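Local structure of cell wall surface anchor family protein (Streptococcus agalactiae, 3PHS) at residues Thr135-Leu141 against His193-Leu199. The protein is the minor pilin GBS52 of a Gram-positive pathogen's pilus, carrying an IgG-like domain that mediates adhesion to lung epithelial cells. Sequence-based numbering, arbitrary orientation.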
loop_
_atom_site.group_PDB
_atom_site.type_symbol
_atom_site.label_atom_id
_atom_site.label_comp_id
_atom_site.label_asym_id
_atom_site.label_seq_id
_atom_site.Cartn_x
_atom_site.Cartn_y
_atom_site.Cartn_z
ATOM N N THR A 135 -6.873 9.563 2.477
ATOM C CA THR A 135 -5.528 9.951 1.997
ATOM C C THR A 135 -4.915 11.116 2.771
ATOM O O THR A 135 -5.607 11.866 3.437
ATOM C CB THR A 135 -5.519 10.289 0.487
ATOM O OG1 THR A 135 -6.352 11.441 0.226
ATOM C CG2 THR A 135 -5.981 9.079 -0.350
ATOM N N GLY A 136 -3.598 11.242 2.683
ATOM C CA GLY A 136 -2.923 12.468 3.096
ATOM C C GLY A 136 -1.793 12.708 2.120
ATOM O O GLY A 136 -1.692 12.033 1.108
ATOM N N GLU A 137 -0.911 13.639 2.458
ATOM C CA GLU A 137 0.034 14.158 1.486
ATOM C C GLU A 137 1.466 14.117 2.018
ATOM O O GLU A 137 1.711 14.156 3.221
ATOM C CB GLU A 137 -0.406 15.591 1.104
ATOM C CG GLU A 137 0.663 16.570 0.653
ATOM C CD GLU A 137 0.137 18.004 0.581
ATOM O OE1 GLU A 137 -0.897 18.235 -0.087
ATOM O OE2 GLU A 137 0.751 18.900 1.207
ATOM N N LEU A 138 2.402 14.019 1.083
ATOM C CA LEU A 138 3.821 14.090 1.384
ATOM C C LEU A 138 4.325 15.414 0.847
ATOM O O LEU A 138 3.994 15.782 -0.278
ATOM C CB LEU A 138 4.549 12.964 0.656
ATOM C CG LEU A 138 6.071 13.024 0.542
ATOM C CD1 LEU A 138 6.682 12.961 1.956
ATOM C CD2 LEU A 138 6.557 11.862 -0.331
ATOM N N ASP A 139 5.125 16.131 1.639
ATOM C CA ASP A 139 5.874 17.265 1.108
ATOM C C ASP A 139 7.362 17.095 1.421
ATOM O O ASP A 139 7.795 17.290 2.561
ATOM C CB ASP A 139 5.361 18.599 1.648
ATOM C CG ASP A 139 5.913 19.789 0.879
ATOM O OD1 ASP A 139 6.921 19.632 0.146
ATOM O OD2 ASP A 139 5.342 20.886 1.001
ATOM N N LEU A 140 8.115 16.719 0.397
ATOM C CA LEU A 140 9.546 16.518 0.507
ATOM C C LEU A 140 10.275 17.786 0.101
ATOM O O LEU A 140 10.024 18.336 -0.973
ATOM C CB LEU A 140 9.999 15.354 -0.370
ATOM C CG LEU A 140 11.500 15.109 -0.607
ATOM C CD1 LEU A 140 12.247 14.885 0.710
ATOM C CD2 LEU A 140 11.704 13.927 -1.563
ATOM N N LEU A 141 11.175 18.227 0.976
ATOM C CA LEU A 141 12.133 19.257 0.633
ATOM C C LEU A 141 13.505 18.594 0.532
ATOM O O LEU A 141 13.951 17.927 1.468
ATOM C CB LEU A 141 12.140 20.362 1.701
ATOM C CG LEU A 141 13.335 21.334 1.637
ATOM C CD1 LEU A 141 13.345 22.139 0.336
ATOM C CD2 LEU A 141 13.409 22.246 2.855
ATOM N N HIS A 193 11.237 20.928 -3.974
ATOM C CA HIS A 193 10.083 20.162 -3.464
ATOM C C HIS A 193 9.551 19.079 -4.412
ATOM O O HIS A 193 9.582 19.226 -5.636
ATOM C CB HIS A 193 8.933 21.107 -3.067
ATOM C CG HIS A 193 9.182 21.874 -1.805
ATOM N ND1 HIS A 193 8.664 21.496 -0.587
ATOM C CD2 HIS A 193 9.901 22.998 -1.572
ATOM C CE1 HIS A 193 9.054 22.348 0.346
ATOM N NE2 HIS A 193 9.798 23.276 -0.229
ATOM N N ILE A 194 9.109 17.977 -3.809
ATOM C CA ILE A 194 8.221 17.001 -4.430
ATOM C C ILE A 194 7.011 16.985 -3.493
ATOM O O ILE A 194 7.157 16.699 -2.298
ATOM C CB ILE A 194 8.870 15.593 -4.515
ATOM C CG1 ILE A 194 10.008 15.596 -5.536
ATOM C CG2 ILE A 194 7.813 14.509 -4.874
ATOM C CD1 ILE A 194 10.847 14.334 -5.544
ATOM N N ARG A 195 5.829 17.311 -4.018
ATOM C CA ARG A 195 4.586 17.209 -3.236
ATOM C C ARG A 195 3.661 16.193 -3.886
ATOM O O ARG A 195 3.449 16.228 -5.102
ATOM C CB ARG A 195 3.867 18.551 -3.124
ATOM C CG ARG A 195 4.650 19.624 -2.382
ATOM C CD ARG A 195 3.920 20.959 -2.398
ATOM N NE ARG A 195 4.669 22.006 -1.684
ATOM C CZ ARG A 195 5.604 22.777 -2.238
ATOM N NH1 ARG A 195 5.926 22.625 -3.521
ATOM N NH2 ARG A 195 6.219 23.703 -1.507
ATOM N N ILE A 196 3.146 15.266 -3.088
ATOM C CA ILE A 196 2.283 14.200 -3.621
ATOM C C ILE A 196 1.075 14.108 -2.686
ATOM O O ILE A 196 1.241 13.848 -1.518
ATOM C CB ILE A 196 3.003 12.821 -3.679
ATOM C CG1 ILE A 196 4.314 12.877 -4.502
ATOM C CG2 ILE A 196 2.072 11.752 -4.288
ATOM C CD1 ILE A 196 5.241 11.664 -4.273
ATOM N N SER A 197 -0.132 14.334 -3.194
ATOM C CA SER A 197 -1.315 14.145 -2.346
ATOM C C SER A 197 -2.033 12.873 -2.813
ATOM O O SER A 197 -1.598 12.230 -3.759
ATOM C CB SER A 197 -2.226 15.368 -2.385
ATOM O OG SER A 197 -2.629 15.618 -3.711
ATOM N N GLY A 198 -3.104 12.503 -2.126
ATOM C CA GLY A 198 -3.898 11.349 -2.535
ATOM C C GLY A 198 -3.200 10.027 -2.223
ATOM O O GLY A 198 -3.435 9.027 -2.914
ATOM N N LEU A 199 -2.325 10.023 -1.212
ATOM C CA LEU A 199 -1.699 8.777 -0.744
ATOM C C LEU A 199 -2.509 8.207 0.412
ATOM O O LEU A 199 -2.725 8.874 1.420
ATOM C CB LEU A 199 -0.244 8.992 -0.292
ATOM C CG LEU A 199 0.726 9.380 -1.433
ATOM C CD1 LEU A 199 1.978 10.049 -0.883
ATOM C CD2 LEU A 199 1.083 8.186 -2.307
HETATM O O HOH W 1 -4.379 13.516 0.217
#
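On the buried face L138 lies beside I196 and L140 beside I194; CD2 of L140 comes to 4.1 Å from CD1 of I194. CD1 of L199 touches CB of L138, and F158 and L160 of the facing sheet pack against this row. The antiparallel backbones share paired hydrogen bonds at L138–I196 and L140–I194. A beta bulge at E137, S197 and G198 shifts the register by one before G136 pairs with L199; there a water joins OG1 of T135 to N of G198. On the other face D139, its CG anti to the backbone N (chi1 -167°), serves two partners. OD1 accepts a hydrogen bond from ND1 of H193 at 2.7 Å, on its syn side and near the imidazole plane; OD2 makes a salt bridge with NE of R195 at 3.0 Å, the hydrogen bond in it weak (124°). R195 runs extended to NE, and a final turn (chi4 87°) lays NH2 3.4 Å above the centre of the H193 ring, whose opposite face takes a CH-pi contact from CB of L141. Strand 135-146, flanked by 193-200 (antiparallel) and 231-240 (parallel), packs its apolar face on the second sheet, as in the beta sandwich of the IgG-rev, prealbumin-like fold.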